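Local coordinates for putative immunoglobulin-blocking virulence protein (Mycoplasma mycoides subsp. capri, PDB 7ADK) that probably blocks antibody function by binding host immunoglobulin, as part of mycoplasma virulence, at residues Phe206-Ser209 with Ile210-Val213. Numbering follows the deposited sequence.
Sequences FNNS and IFNV
Asn208 is the N-cap of helix 209-218, where the chain passes from the weakly paired 207-208 segment into the first helical turn. Its OD1 accepts from Phe211 N at 3.0 Å. This bond is nearly straight, with an N-H...O angle of 172°, although the donor sits above the carbonyl plane. A second, weak bond reaches the same oxygen from Ile210 N. The torsion explains the cap: CG lies between the backbone N and the carbonyl carbon (chi1 67°), which folds the amide back over the start of the helix. The other end of this amide, ND2, is held by Gly204 O and by Tyr249 OH of helix 247-253.

The main-chain helix bonds begin here, with Asn212 N to Asn208 O at 2.9 Å and Val213 N to Ser209 O at 3.2 Å. The Asn212 side chain turns back toward Asn207 and Asn208. Its ND2 gives a weak but straight bond to Asn207 OD1 at 3.3 Å, and the two amides are nearly coplanar. Asn212 OD1 takes a weak bond from Asn208 N. Asn207 ND2 is bonded to Ser194 O.

Phe206 and Phe211 form the apolar side. CA of Phe206 lies over one face of the Phe211 ring, 3.9 Å from its centroid, in a CH-pi contact. The rings meet obliquely, with planes at 51° and Phe206 CD1 3.5 Å from Phe211 CE2. Phe206 also meets Phe296.

The buried Asn208 amide thus has partners at both ends. Its oxygen takes up Phe211 N-H, and Ile210 N-H only weakly, while its nitrogen ties the cap to strand 203-204 and to helix 247-253.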
# COMPACT_ATOMS: atom_id res chain seq x y z
N PHE A 206 40.05 25.11 -5.26
CA PHE A 206 41.39 24.56 -5.05
C PHE A 206 41.68 24.30 -3.58
O PHE A 206 42.83 24.28 -3.15
CB PHE A 206 42.46 25.42 -5.73
CG PHE A 206 42.18 25.71 -7.19
CD1 PHE A 206 41.86 24.67 -8.07
CD2 PHE A 206 42.17 27.02 -7.65
CE1 PHE A 206 41.51 24.94 -9.40
CE2 PHE A 206 41.80 27.30 -8.97
CZ PHE A 206 41.47 26.26 -9.84
N ASN A 207 40.62 24.09 -2.80
CA ASN A 207 40.67 23.60 -1.43
C ASN A 207 39.38 22.84 -1.10
O ASN A 207 38.43 23.41 -0.58
CB ASN A 207 40.93 24.77 -0.48
CG ASN A 207 41.02 24.35 0.96
OD1 ASN A 207 41.26 23.27 1.31
ND2 ASN A 207 40.84 25.17 1.84
N ASN A 208 39.34 21.55 -1.45
CA ASN A 208 38.20 20.67 -1.21
C ASN A 208 38.65 19.22 -1.08
O ASN A 208 39.74 18.86 -1.46
CB ASN A 208 37.12 20.84 -2.30
CG ASN A 208 37.54 20.38 -3.67
OD1 ASN A 208 37.71 19.20 -3.92
ND2 ASN A 208 37.69 21.28 -4.60
N SER A 209 37.79 18.37 -0.53
CA SER A 209 38.12 16.99 -0.17
C SER A 209 38.69 16.14 -1.31
O SER A 209 39.68 15.44 -1.10
CB SER A 209 36.90 16.36 0.47
OG SER A 209 37.16 15.07 0.95
N ILE A 210 38.16 16.22 -2.54
CA ILE A 210 38.69 15.44 -3.69
C ILE A 210 40.00 16.04 -4.20
O ILE A 210 41.00 15.33 -4.33
CB ILE A 210 37.61 15.29 -4.79
CG1 ILE A 210 36.54 14.25 -4.39
CG2 ILE A 210 38.15 14.97 -6.17
CD1 ILE A 210 36.98 12.79 -4.30
N PHE A 211 40.05 17.36 -4.40
CA PHE A 211 41.25 18.07 -4.83
C PHE A 211 42.44 17.87 -3.88
O PHE A 211 43.57 17.67 -4.31
CB PHE A 211 40.89 19.54 -4.99
CG PHE A 211 41.98 20.38 -5.60
CD1 PHE A 211 42.96 20.97 -4.78
CD2 PHE A 211 42.02 20.59 -6.98
CE1 PHE A 211 43.97 21.76 -5.35
CE2 PHE A 211 43.03 21.37 -7.55
CZ PHE A 211 44.01 21.95 -6.73
N ASN A 212 42.19 17.84 -2.57
CA ASN A 212 43.20 17.63 -1.53
C ASN A 212 43.68 16.16 -1.46
O ASN A 212 44.84 15.92 -1.15
CB ASN A 212 42.66 18.10 -0.18
CG ASN A 212 42.33 19.57 -0.10
OD1 ASN A 212 42.52 20.33 -1.02
ND2 ASN A 212 41.87 20.02 1.02
N VAL A 213 42.82 15.19 -1.75
CA VAL A 213 43.20 13.78 -1.84
C VAL A 213 44.02 13.50 -3.10
O VAL A 213 44.96 12.71 -3.05
CB VAL A 213 41.95 12.89 -1.76
CG1 VAL A 213 42.18 11.43 -2.14
CG2 VAL A 213 41.44 12.88 -0.33